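Local coordinates for Serine/threonine-protein acetyltransferase HopZ1a (Pseudomonas syringae pv. syringae, PDB 5KLP) that acetylates serine, threonine and lysine residues of target proteins with acetyl-CoA, using inositol hexakisphosphate as cofactor, and so impairs the host microtubule network and plant immunity, at residues Q24-D29 against R329-K334; P32-A37 against R335-A340; Y261-S266 against A323-F328. The protein carries 10 engineered substitutions. All coordinates share one frame; numbering follows the deposited sequence.

Interaction 1. Residues Q24-D29 against R329-K334; sequences QQKIND and RLQEIK. With IHP (inositol hexakisphosphate), chain D.
The flat carboxamide of Gln331 is held through both its ends: NE2 makes two hydrogen bonds, a nearly straight one to O42 of IHP (3.0 Å, 165°) and another to Glu332 OE2, which lies in the amide plane and accepts on its anti lone pair. This fixes the amide so that OE1 takes two waters shared with Lys26 and the ligand. The framework is a near-parallel helix pair, 24-29 beside 329-334, with axes 20° apart and 9.3 Å at closest approach, forming one wall of the inositol hexakisphosphate pocket. Lys26 extends from its helix with CG beside the backbone N and bends only at the last torsion (chi4 -89°), which carries NZ to O44 of IHP at 2.7 Å; its contact with O24 is a weak hydrogen bond. Away from the ligand, the helices meet through Leu330, whose CD1 reaches Ile27 CG1 at 3.7 Å, the two side chains lying alongside one another and pointing the same way. Helix 40-53 closes this apolar seam, through Ser53 against Ile27 and Ala52 against Leu330. One turn further on, the extended Lys334 crosses Asp29 obliquely in a long salt bridge. Water 1 bridges the helices to the phosphate: it accepts from Lys26 NZ at 2.6 Å and lies within bonding distance of Gln331 OE1 and IHP O24.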
loop_
_atom_site.group_PDB
_atom_site.type_symbol
_atom_site.label_atom_id
_atom_site.label_comp_id
_atom_site.label_asym_id
_atom_site.label_seq_id
_atom_site.Cartn_x
_atom_site.Cartn_y
_atom_site.Cartn_z
ATOM N N GLN A 24 14.941 -7.277 -15.487
ATOM C CA GLN A 24 14.964 -8.122 -16.676
ATOM C C GLN A 24 14.720 -9.585 -16.320
ATOM O O GLN A 24 14.089 -10.323 -17.079
ATOM C CB GLN A 24 16.294 -7.958 -17.428
ATOM C CG GLN A 24 16.387 -8.736 -18.736
ATOM C CD GLN A 24 15.327 -8.332 -19.749
ATOM O OE1 GLN A 24 14.459 -9.125 -20.106
ATOM N NE2 GLN A 24 15.401 -7.107 -20.224
ATOM N N GLN A 25 15.222 -10.008 -15.167
ATOM C CA GLN A 25 15.025 -11.383 -14.734
ATOM C C GLN A 25 13.541 -11.600 -14.424
ATOM O O GLN A 25 12.971 -12.658 -14.713
ATOM C CB GLN A 25 15.891 -11.673 -13.513
ATOM C CG GLN A 25 15.995 -13.117 -13.064
ATOM C CD GLN A 25 16.513 -14.061 -14.158
ATOM O OE1 GLN A 25 17.391 -13.697 -14.935
ATOM N NE2 GLN A 25 16.069 -15.315 -14.122
ATOM N N LYS A 26 12.902 -10.589 -13.846
ATOM C CA LYS A 26 11.473 -10.704 -13.582
ATOM C C LYS A 26 10.683 -10.686 -14.892
ATOM O O LYS A 26 9.675 -11.370 -15.014
ATOM C CB LYS A 26 10.996 -9.610 -12.635
ATOM C CG LYS A 26 11.530 -9.759 -11.220
ATOM C CD LYS A 26 10.972 -8.666 -10.330
ATOM C CE LYS A 26 11.423 -8.810 -8.879
ATOM N NZ LYS A 26 10.519 -9.660 -8.055
ATOM N N ILE A 27 11.155 -9.916 -15.866
ATOM C CA ILE A 27 10.566 -9.922 -17.203
ATOM C C ILE A 27 10.696 -11.316 -17.833
ATOM O O ILE A 27 9.717 -11.883 -18.329
ATOM C CB ILE A 27 11.238 -8.861 -18.123
ATOM C CG1 ILE A 27 10.811 -7.454 -17.707
ATOM C CG2 ILE A 27 10.904 -9.116 -19.593
ATOM C CD1 ILE A 27 11.601 -6.361 -18.369
ATOM N N ASN A 28 11.906 -11.864 -17.816
ATOM C CA ASN A 28 12.150 -13.181 -18.405
ATOM C C ASN A 28 11.363 -14.313 -17.723
ATOM O O ASN A 28 10.939 -15.269 -18.373
ATOM C CB ASN A 28 13.641 -13.488 -18.385
ATOM C CG ASN A 28 14.433 -12.528 -19.258
ATOM O OD1 ASN A 28 13.871 -11.892 -20.153
ATOM N ND2 ASN A 28 15.739 -12.437 -19.021
ATOM N N ASP A 29 11.186 -14.211 -16.412
ATOM C CA ASP A 29 10.414 -15.199 -15.674
ATOM C C ASP A 29 8.933 -15.156 -16.058
ATOM O O ASP A 29 8.270 -16.191 -16.099
ATOM C CB ASP A 29 10.579 -14.998 -14.166
ATOM C CG ASP A 29 11.951 -15.421 -13.670
ATOM O OD1 ASP A 29 12.622 -16.203 -14.374
ATOM O OD2 ASP A 29 12.351 -14.985 -12.568
ATOM N N ARG A 329 4.655 -6.034 -9.867
ATOM C CA ARG A 329 3.497 -6.343 -10.707
ATOM C C ARG A 329 3.750 -7.594 -11.551
ATOM O O ARG A 329 2.870 -8.434 -11.670
ATOM C CB ARG A 329 3.122 -5.162 -11.605
ATOM C CG ARG A 329 1.884 -5.416 -12.490
ATOM C CD ARG A 329 1.370 -4.087 -13.073
ATOM N NE ARG A 329 2.505 -3.207 -13.261
ATOM C CZ ARG A 329 2.601 -1.957 -12.828
ATOM N NH1 ARG A 329 1.604 -1.351 -12.194
ATOM N NH2 ARG A 329 3.718 -1.311 -13.059
ATOM N N LEU A 330 4.944 -7.702 -12.131
ATOM C CA LEU A 330 5.332 -8.879 -12.902
ATOM C C LEU A 330 5.269 -10.138 -12.029
ATOM O O LEU A 330 4.822 -11.198 -12.465
ATOM C CB LEU A 330 6.743 -8.694 -13.470
ATOM C CG LEU A 330 6.926 -7.463 -14.374
ATOM C CD1 LEU A 330 8.346 -7.391 -14.913
ATOM C CD2 LEU A 330 5.928 -7.463 -15.529
ATOM N N GLN A 331 5.736 -10.010 -10.793
ATOM C CA GLN A 331 5.701 -11.105 -9.833
ATOM C C GLN A 331 4.274 -11.571 -9.554
ATOM O O GLN A 331 4.002 -12.779 -9.500
ATOM C CB GLN A 331 6.372 -10.675 -8.528
ATOM C CG GLN A 331 6.088 -11.582 -7.362
ATOM C CD GLN A 331 6.627 -11.013 -6.059
ATOM O OE1 GLN A 331 7.834 -11.041 -5.807
ATOM N NE2 GLN A 331 5.734 -10.450 -5.246
ATOM N N GLU A 332 3.362 -10.615 -9.388
ATOM C CA GLU A 332 1.974 -10.946 -9.077
ATOM C C GLU A 332 1.261 -11.627 -10.250
ATOM O O GLU A 332 0.518 -12.580 -10.061
ATOM C CB GLU A 332 1.223 -9.695 -8.657
ATOM C CG GLU A 332 1.764 -9.129 -7.361
ATOM C CD GLU A 332 1.863 -10.201 -6.295
ATOM O OE1 GLU A 332 0.803 -10.538 -5.714
ATOM O OE2 GLU A 332 2.984 -10.712 -6.049
ATOM N N ILE A 333 1.496 -11.126 -11.455
ATOM C CA ILE A 333 0.880 -11.712 -12.650
ATOM C C ILE A 333 1.391 -13.132 -12.840
ATOM O O ILE A 333 0.608 -14.066 -13.087
ATOM C CB ILE A 333 1.170 -10.849 -13.882
ATOM C CG1 ILE A 333 0.545 -9.465 -13.686
ATOM C CG2 ILE A 333 0.651 -11.515 -15.156
ATOM C CD1 ILE A 333 0.861 -8.491 -14.781
ATOM N N LYS A 334 2.698 -13.301 -12.659
ATOM C CA LYS A 334 3.305 -14.628 -12.683
ATOM C C LYS A 334 2.638 -15.567 -11.664
ATOM O O LYS A 334 2.301 -16.702 -11.982
ATOM C CB LYS A 334 4.807 -14.529 -12.400
ATOM C CG LYS A 334 5.565 -15.850 -12.491
ATOM C CD LYS A 334 6.944 -15.719 -11.849
ATOM C CE LYS A 334 7.654 -17.062 -11.748
ATOM N NZ LYS A 334 9.100 -16.910 -11.405
HETATM C C1 IHP D . 8.754 -13.061 -2.474
HETATM C C2 IHP D . 8.423 -11.500 -2.517
HETATM C C3 IHP D . 9.398 -10.439 -3.157
HETATM C C4 IHP D . 10.788 -11.053 -3.655
HETATM C C5 IHP D . 11.234 -12.382 -3.075
HETATM C C6 IHP D . 10.066 -13.329 -3.313
HETATM O O11 IHP D . 8.787 -13.539 -1.257
HETATM P P1 IHP D . 7.890 -14.775 -0.525
HETATM O O21 IHP D . 7.547 -14.385 0.911
HETATM O O31 IHP D . 8.718 -16.063 -0.489
HETATM O O41 IHP D . 6.583 -15.109 -1.223
HETATM O O12 IHP D . 7.912 -11.025 -1.331
HETATM P P2 IHP D . 6.329 -10.453 -1.353
HETATM O O22 IHP D . 5.374 -11.584 -1.791
HETATM O O32 IHP D . 5.838 -9.890 -0.014
HETATM O O42 IHP D . 6.213 -9.370 -2.452
HETATM O O13 IHP D . 9.579 -9.549 -2.264
HETATM P P3 IHP D . 9.275 -7.898 -2.116
HETATM O O23 IHP D . 7.832 -7.408 -2.233
HETATM O O33 IHP D . 9.702 -7.855 -0.650
HETATM O O43 IHP D . 10.172 -7.018 -2.982
HETATM O O14 IHP D . 11.788 -10.164 -3.559
HETATM P P4 IHP D . 12.305 -9.276 -4.813
HETATM O O24 IHP D . 11.377 -8.090 -5.084
HETATM O O34 IHP D . 13.745 -8.765 -4.604
HETATM O O44 IHP D . 12.334 -10.122 -6.100
HETATM O O15 IHP D . 11.748 -12.354 -1.835
HETATM P P5 IHP D . 13.386 -12.679 -1.488
HETATM O O25 IHP D . 14.222 -12.682 -2.773
HETATM O O35 IHP D . 13.977 -11.592 -0.549
HETATM O O45 IHP D . 13.582 -14.039 -0.811
HETATM O O16 IHP D . 10.456 -14.595 -3.180
HETATM P P6 IHP D . 9.888 -15.848 -4.066
HETATM O O26 IHP D . 9.630 -15.405 -5.505
HETATM O O36 IHP D . 10.885 -17.021 -4.080
HETATM O O46 IHP D . 8.577 -16.380 -3.476
HETATM O O HOH W 1 8.966 -8.355 -6.412
HETATM O O HOH W 2 9.573 -12.681 -7.332
#

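Interaction 2. Residues P32-A37 against R335-A340; sequences PYVRHA and RVLAAA. Engineered in segment 335-340: Ala339 (natural residue Glu), Ala340 (natural residue Glu). With IHP (inositol hexakisphosphate), chain D.
Leu337 carries the meeting of the two helix ends, 32-36 and 335-340, whose axes diverge at 54° and come no closer than 9.8 Å. Its CG is anti to the carbonyl carbon (chi1 -70°) and its chi2 is extended at 179°, a setting that spreads the two methyls over different neighbours. CD1 packs against Tyr33 CB at 3.7 Å and also touches Val34, while CD2 meets Ala37 CB at 3.8 Å, just where the chain leaves the helix. Tyr33 likewise holds CG beside its backbone N, which swings the ring along the partner helix until CE1 lies 3.9 Å from Ala338 CA. Ile41 of helix 40-53 packs on Leu337 as well, so this leucine is buried in a contact that otherwise lies near the surface. Arg335 points the other way: extended from CG to NE, it carries its guanidinium to the inositol hexakisphosphate pocket. There NH1 and NH2 both donate to O22 of IHP, the bond from NH1 being the shorter at 2.9 Å, and NH1 also forms salt bridges with Glu76 and Glu332. The helix pair therefore closes by apolar contact, while Arg335 directs its charge to the phosphate and two carboxylates, which would probably temper its repulsion with Arg79.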
loop_
_atom_site.group_PDB
_atom_site.type_symbol
_atom_site.label_atom_id
_atom_site.label_comp_id
_atom_site.label_asym_id
_atom_site.label_seq_id
_atom_site.Cartn_x
_atom_site.Cartn_y
_atom_site.Cartn_z
ATOM N N PRO A 32 7.224 -16.407 -20.521
ATOM C CA PRO A 32 6.605 -17.641 -21.032
ATOM C C PRO A 32 5.171 -17.835 -20.538
ATOM O O PRO A 32 4.351 -18.385 -21.270
ATOM C CB PRO A 32 7.528 -18.754 -20.507
ATOM C CG PRO A 32 8.222 -18.160 -19.358
ATOM C CD PRO A 32 8.391 -16.704 -19.673
ATOM N N TYR A 33 4.874 -17.403 -19.316
ATOM C CA TYR A 33 3.511 -17.529 -18.813
ATOM C C TYR A 33 2.562 -16.684 -19.641
ATOM O O TYR A 33 1.459 -17.124 -19.977
ATOM C CB TYR A 33 3.411 -17.103 -17.352
ATOM C CG TYR A 33 4.138 -17.986 -16.365
ATOM C CD1 TYR A 33 3.571 -19.182 -15.921
ATOM C CD2 TYR A 33 5.374 -17.614 -15.850
ATOM C CE1 TYR A 33 4.222 -19.983 -15.002
ATOM C CE2 TYR A 33 6.033 -18.411 -14.929
ATOM C CZ TYR A 33 5.453 -19.592 -14.512
ATOM O OH TYR A 33 6.109 -20.384 -13.599
ATOM N N VAL A 34 3.003 -15.477 -19.983
ATOM C CA VAL A 34 2.192 -14.577 -20.787
ATOM C C VAL A 34 1.985 -15.182 -22.177
ATOM O O VAL A 34 0.904 -15.086 -22.756
ATOM C CB VAL A 34 2.836 -13.180 -20.899
ATOM C CG1 VAL A 34 2.110 -12.326 -21.922
ATOM C CG2 VAL A 34 2.847 -12.487 -19.544
ATOM N N ARG A 35 3.017 -15.838 -22.695
ATOM C CA ARG A 35 2.916 -16.459 -24.000
ATOM C C ARG A 35 1.886 -17.581 -24.004
ATOM O O ARG A 35 1.132 -17.721 -24.951
ATOM C CB ARG A 35 4.275 -17.009 -24.435
ATOM C CG ARG A 35 4.989 -16.172 -25.473
ATOM C CD ARG A 35 6.224 -16.891 -26.017
ATOM N NE ARG A 35 7.392 -16.657 -25.171
ATOM C CZ ARG A 35 8.008 -17.597 -24.463
ATOM N NH1 ARG A 35 7.579 -18.852 -24.509
ATOM N NH2 ARG A 35 9.063 -17.283 -23.722
ATOM N N HIS A 36 1.783 -18.313 -22.902
ATOM C CA HIS A 36 0.838 -19.421 -22.844
ATOM C C HIS A 36 -0.547 -18.976 -22.380
ATOM O O HIS A 36 -1.509 -19.729 -22.490
ATOM C CB HIS A 36 1.351 -20.520 -21.903
ATOM C CG HIS A 36 2.533 -21.268 -22.433
ATOM N ND1 HIS A 36 3.743 -21.303 -21.776
ATOM C CD2 HIS A 36 2.709 -21.965 -23.582
ATOM C CE1 HIS A 36 4.603 -22.019 -22.480
ATOM N NE2 HIS A 36 4.002 -22.428 -23.581
ATOM N N ALA A 37 -0.647 -17.753 -21.872
ATOM C CA ALA A 37 -1.919 -17.231 -21.382
ATOM C C ALA A 37 -2.859 -16.819 -22.516
ATOM O O ALA A 37 -2.431 -16.658 -23.658
ATOM C CB ALA A 37 -1.675 -16.056 -20.464
ATOM N N ARG A 335 2.425 -15.092 -10.446
ATOM C CA ARG A 335 1.767 -15.930 -9.453
ATOM C C ARG A 335 0.356 -16.328 -9.905
ATOM O O ARG A 335 -0.067 -17.464 -9.705
ATOM C CB ARG A 335 1.739 -15.223 -8.109
ATOM C CG ARG A 335 3.092 -15.263 -7.415
ATOM C CD ARG A 335 3.121 -14.357 -6.178
ATOM N NE ARG A 335 4.449 -14.367 -5.583
ATOM C CZ ARG A 335 4.803 -13.635 -4.532
ATOM N NH1 ARG A 335 3.914 -12.846 -3.943
ATOM N NH2 ARG A 335 6.043 -13.706 -4.071
ATOM N N VAL A 336 -0.366 -15.393 -10.516
ATOM C CA VAL A 336 -1.704 -15.710 -11.014
ATOM C C VAL A 336 -1.642 -16.738 -12.146
ATOM O O VAL A 336 -2.343 -17.757 -12.110
ATOM C CB VAL A 336 -2.432 -14.461 -11.501
ATOM C CG1 VAL A 336 -3.742 -14.856 -12.169
ATOM C CG2 VAL A 336 -2.699 -13.537 -10.329
ATOM N N LEU A 337 -0.772 -16.496 -13.125
ATOM C CA LEU A 337 -0.702 -17.369 -14.297
ATOM C C LEU A 337 -0.161 -18.741 -13.919
ATOM O O LEU A 337 -0.517 -19.755 -14.540
ATOM C CB LEU A 337 0.147 -16.736 -15.404
ATOM C CG LEU A 337 -0.502 -15.518 -16.064
ATOM C CD1 LEU A 337 0.404 -14.932 -17.146
ATOM C CD2 LEU A 337 -1.880 -15.881 -16.637
ATOM N N ALA A 338 0.692 -18.777 -12.902
ATOM C CA ALA A 338 1.266 -20.043 -12.441
ATOM C C ALA A 338 0.156 -20.973 -11.937
ATOM O O ALA A 338 0.186 -22.188 -12.172
ATOM C CB ALA A 338 2.297 -19.800 -11.362
ATOM N N ALA A 339 -0.820 -20.412 -11.235
ATOM C CA ALA A 339 -1.966 -21.213 -10.809
ATOM C C ALA A 339 -2.773 -21.690 -12.022
ATOM O O ALA A 339 -3.256 -22.822 -12.059
ATOM C CB ALA A 339 -2.852 -20.417 -9.863
ATOM N N ALA A 340 -2.921 -20.820 -13.016
ATOM C CA ALA A 340 -3.732 -21.155 -14.181
ATOM C C ALA A 340 -3.027 -22.164 -15.092
ATOM O O ALA A 340 -3.677 -22.872 -15.876
ATOM C CB ALA A 340 -4.083 -19.884 -14.960
HETATM C C1 IHP D . 8.754 -13.061 -2.474
HETATM C C2 IHP D . 8.423 -11.500 -2.517
HETATM C C3 IHP D . 9.398 -10.439 -3.157
HETATM C C4 IHP D . 10.788 -11.053 -3.655
HETATM C C5 IHP D . 11.234 -12.382 -3.075
HETATM C C6 IHP D . 10.066 -13.329 -3.313
HETATM O O11 IHP D . 8.787 -13.539 -1.257
HETATM P P1 IHP D . 7.890 -14.775 -0.525
HETATM O O21 IHP D . 7.547 -14.385 0.911
HETATM O O31 IHP D . 8.718 -16.063 -0.489
HETATM O O41 IHP D . 6.583 -15.109 -1.223
HETATM O O12 IHP D . 7.912 -11.025 -1.331
HETATM P P2 IHP D . 6.329 -10.453 -1.353
HETATM O O22 IHP D . 5.374 -11.584 -1.791
HETATM O O32 IHP D . 5.838 -9.890 -0.014
HETATM O O42 IHP D . 6.213 -9.370 -2.452
HETATM O O13 IHP D . 9.579 -9.549 -2.264
HETATM P P3 IHP D . 9.275 -7.898 -2.116
HETATM O O23 IHP D . 7.832 -7.408 -2.233
HETATM O O33 IHP D . 9.702 -7.855 -0.650
HETATM O O43 IHP D . 10.172 -7.018 -2.982
HETATM O O14 IHP D . 11.788 -10.164 -3.559
HETATM P P4 IHP D . 12.305 -9.276 -4.813
HETATM O O24 IHP D . 11.377 -8.090 -5.084
HETATM O O34 IHP D . 13.745 -8.765 -4.604
HETATM O O44 IHP D . 12.334 -10.122 -6.100
HETATM O O15 IHP D . 11.748 -12.354 -1.835
HETATM P P5 IHP D . 13.386 -12.679 -1.488
HETATM O O25 IHP D . 14.222 -12.682 -2.773
HETATM O O35 IHP D . 13.977 -11.592 -0.549
HETATM O O45 IHP D . 13.582 -14.039 -0.811
HETATM O O16 IHP D . 10.456 -14.595 -3.180
HETATM P P6 IHP D . 9.888 -15.848 -4.066
HETATM O O26 IHP D . 9.630 -15.405 -5.505
HETATM O O36 IHP D . 10.885 -17.021 -4.080
HETATM O O46 IHP D . 8.577 -16.380 -3.476
#

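Interaction 3. Residues Y261-S266 against A323-F328; sequences YKHGAS and ASIDGF. With IHP (inositol hexakisphosphate), chain D.
His263 fills the tight part of this contact, where the loop 261-266 meets the first turn of helix 324-340. Its ring sits with ND1 2.7 Å from Ser324 OG, in a hydrogen bond that either atom could donate, and across CE1 the other ring nitrogen, NE2, donates to O23 of IHP at 3.0 Å. Both partners lie at the ring edge, while one face is covered by Phe328 CB in a CH-pi contact, 4.2 Å from the ring centroid. Ile325 comes across at about a right angle and sets CD1 3.8 Å from His263 CB. The looser side lies on the backbone of the loop, where a water bridges the two segments: it donates to His263 O and accepts from Ile325 N at 2.9 Å, so these two backbone atoms are joined by a single water rather than by a direct bond. Lys262, a site of autoacetylation that is unmodified here, turns away from the helix: its chain bends at chi3 (74°) and takes NZ to O33 of IHP at 2.7 Å. Since NE2 donates to the phosphate, His263 might be either neutral or doubly protonated. A phosphate beside the ring would be expected to support the charged form, in which ND1 would donate to Ser324 OG, a hydroxyl also bonded by Arg299.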
loop_
_atom_site.group_PDB
_atom_site.type_symbol
_atom_site.label_atom_id
_atom_site.label_comp_id
_atom_site.label_asym_id
_atom_site.label_seq_id
_atom_site.Cartn_x
_atom_site.Cartn_y
_atom_site.Cartn_z
ATOM N N TYR A 261 9.071 0.199 2.361
ATOM C CA TYR A 261 9.814 1.139 1.531
ATOM C C TYR A 261 10.619 0.460 0.434
ATOM O O TYR A 261 11.291 1.127 -0.346
ATOM C CB TYR A 261 10.718 2.028 2.413
ATOM C CG TYR A 261 9.895 3.093 3.099
ATOM C CD1 TYR A 261 9.561 4.266 2.431
ATOM C CD2 TYR A 261 9.365 2.884 4.373
ATOM C CE1 TYR A 261 8.764 5.227 3.024
ATOM C CE2 TYR A 261 8.568 3.844 4.982
ATOM C CZ TYR A 261 8.278 5.016 4.304
ATOM O OH TYR A 261 7.478 5.969 4.878
ATOM N N LYS A 262 10.528 -0.863 0.353
ATOM C CA LYS A 262 11.275 -1.620 -0.643
ATOM C C LYS A 262 10.961 -1.232 -2.102
ATOM O O LYS A 262 11.822 -1.350 -2.980
ATOM C CB LYS A 262 11.014 -3.124 -0.455
ATOM C CG LYS A 262 11.674 -3.731 0.758
ATOM C CD LYS A 262 11.488 -5.237 0.803
ATOM C CE LYS A 262 12.369 -5.948 -0.239
ATOM N NZ LYS A 262 12.309 -7.441 -0.104
ATOM N N HIS A 263 9.733 -0.791 -2.367
ATOM C CA HIS A 263 9.342 -0.419 -3.734
ATOM C C HIS A 263 9.266 1.087 -3.939
ATOM O O HIS A 263 8.688 1.556 -4.923
ATOM C CB HIS A 263 8.001 -1.070 -4.079
ATOM C CG HIS A 263 8.051 -2.560 -4.006
ATOM N ND1 HIS A 263 8.828 -3.313 -4.858
ATOM C CD2 HIS A 263 7.494 -3.430 -3.132
ATOM C CE1 HIS A 263 8.720 -4.588 -4.538
ATOM N NE2 HIS A 263 7.916 -4.688 -3.494
ATOM N N GLY A 264 9.854 1.830 -3.004
ATOM C CA GLY A 264 9.923 3.274 -3.090
ATOM C C GLY A 264 10.600 3.684 -4.384
ATOM O O GLY A 264 11.642 3.140 -4.755
ATOM N N ALA A 265 10.009 4.646 -5.076
ATOM C CA ALA A 265 10.553 5.087 -6.355
ATOM C C ALA A 265 11.836 5.883 -6.170
ATOM O O ALA A 265 12.766 5.757 -6.960
ATOM C CB ALA A 265 9.523 5.912 -7.114
ATOM N N SER A 266 11.901 6.676 -5.105
ATOM C CA SER A 266 12.959 7.671 -4.979
ATOM C C SER A 266 14.273 7.137 -4.392
ATOM O O SER A 266 14.323 6.626 -3.264
ATOM C CB SER A 266 12.462 8.848 -4.128
ATOM O OG SER A 266 13.519 9.750 -3.862
ATOM N N ALA A 323 12.257 1.175 -10.606
ATOM C CA ALA A 323 11.070 0.529 -11.164
ATOM C C ALA A 323 10.734 -0.750 -10.401
ATOM O O ALA A 323 10.072 -1.638 -10.928
ATOM C CB ALA A 323 11.268 0.222 -12.641
ATOM N N SER A 324 11.175 -0.826 -9.151
ATOM C CA SER A 324 10.887 -1.984 -8.307
ATOM C C SER A 324 9.396 -2.378 -8.247
ATOM O O SER A 324 9.072 -3.568 -8.265
ATOM C CB SER A 324 11.414 -1.730 -6.887
ATOM O OG SER A 324 11.174 -2.840 -6.041
ATOM N N ILE A 325 8.496 -1.395 -8.168
ATOM C CA ILE A 325 7.064 -1.693 -8.046
ATOM C C ILE A 325 6.545 -2.347 -9.330
ATOM O O ILE A 325 5.634 -3.172 -9.296
ATOM C CB ILE A 325 6.223 -0.435 -7.716
ATOM C CG1 ILE A 325 4.818 -0.835 -7.252
ATOM C CG2 ILE A 325 6.131 0.513 -8.922
ATOM C CD1 ILE A 325 4.782 -1.698 -5.998
ATOM N N ASP A 326 7.160 -2.002 -10.452
ATOM C CA ASP A 326 6.795 -2.604 -11.738
ATOM C C ASP A 326 7.257 -4.058 -11.766
ATOM O O ASP A 326 6.619 -4.919 -12.380
ATOM C CB ASP A 326 7.401 -1.777 -12.873
ATOM C CG ASP A 326 6.939 -0.312 -12.822
ATOM O OD1 ASP A 326 5.707 -0.047 -12.747
ATOM O OD2 ASP A 326 7.811 0.575 -12.775
ATOM N N GLY A 327 8.345 -4.333 -11.052
ATOM C CA GLY A 327 8.805 -5.695 -10.851
ATOM C C GLY A 327 7.831 -6.491 -9.992
ATOM O O GLY A 327 7.568 -7.664 -10.258
ATOM N N PHE A 328 7.299 -5.853 -8.953
ATOM C CA PHE A 328 6.303 -6.501 -8.109
ATOM C C PHE A 328 5.065 -6.896 -8.940
ATOM O O PHE A 328 4.505 -7.972 -8.752
ATOM C CB PHE A 328 5.909 -5.592 -6.932
ATOM C CG PHE A 328 4.796 -6.154 -6.085
ATOM C CD1 PHE A 328 5.012 -7.258 -5.272
ATOM C CD2 PHE A 328 3.523 -5.611 -6.144
ATOM C CE1 PHE A 328 3.979 -7.798 -4.509
ATOM C CE2 PHE A 328 2.488 -6.145 -5.397
ATOM C CZ PHE A 328 2.717 -7.242 -4.575
HETATM C C1 IHP D . 8.754 -13.061 -2.474
HETATM C C2 IHP D . 8.423 -11.500 -2.517
HETATM C C3 IHP D . 9.398 -10.439 -3.157
HETATM C C4 IHP D . 10.788 -11.053 -3.655
HETATM C C5 IHP D . 11.234 -12.382 -3.075
HETATM C C6 IHP D . 10.066 -13.329 -3.313
HETATM O O11 IHP D . 8.787 -13.539 -1.257
HETATM P P1 IHP D . 7.890 -14.775 -0.525
HETATM O O21 IHP D . 7.547 -14.385 0.911
HETATM O O31 IHP D . 8.718 -16.063 -0.489
HETATM O O41 IHP D . 6.583 -15.109 -1.223
HETATM O O12 IHP D . 7.912 -11.025 -1.331
HETATM P P2 IHP D . 6.329 -10.453 -1.353
HETATM O O22 IHP D . 5.374 -11.584 -1.791
HETATM O O32 IHP D . 5.838 -9.890 -0.014
HETATM O O42 IHP D . 6.213 -9.370 -2.452
HETATM O O13 IHP D . 9.579 -9.549 -2.264
HETATM P P3 IHP D . 9.275 -7.898 -2.116
HETATM O O23 IHP D . 7.832 -7.408 -2.233
HETATM O O33 IHP D . 9.702 -7.855 -0.650
HETATM O O43 IHP D . 10.172 -7.018 -2.982
HETATM O O14 IHP D . 11.788 -10.164 -3.559
HETATM P P4 IHP D . 12.305 -9.276 -4.813
HETATM O O24 IHP D . 11.377 -8.090 -5.084
HETATM O O34 IHP D . 13.745 -8.765 -4.604
HETATM O O44 IHP D . 12.334 -10.122 -6.100
HETATM O O15 IHP D . 11.748 -12.354 -1.835
HETATM P P5 IHP D . 13.386 -12.679 -1.488
HETATM O O25 IHP D . 14.222 -12.682 -2.773
HETATM O O35 IHP D . 13.977 -11.592 -0.549
HETATM O O45 IHP D . 13.582 -14.039 -0.811
HETATM O O16 IHP D . 10.456 -14.595 -3.180
HETATM P P6 IHP D . 9.888 -15.848 -4.066
HETATM O O26 IHP D . 9.630 -15.405 -5.505
HETATM O O36 IHP D . 10.885 -17.021 -4.080
HETATM O O46 IHP D . 8.577 -16.380 -3.476
HETATM O O HOH W 3 9.208 1.328 -7.661
#

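All three contacts use helix 324-340 and its N-cap, which take them in the order 323-328, 329-334, 335-340. Interactions 1 and 2 share the helix's partner too, helix 21-36; their centres are about 10 Å apart and they touch where Lys334 packs on Tyr33. Interaction 3 lies about 13 Å from interaction 1 and about 22 Å from interaction 2, centre to centre, and joins the start of the helix to the loop before helix 267-274. Its segments are nested within the span of chain closed by each of the other two. Inositol hexakisphosphate touches every one of the three, so the cofactor links the N-terminal helix, the C-terminal helix and a loop carrying CoA-binding residues, consistent with allosteric activation.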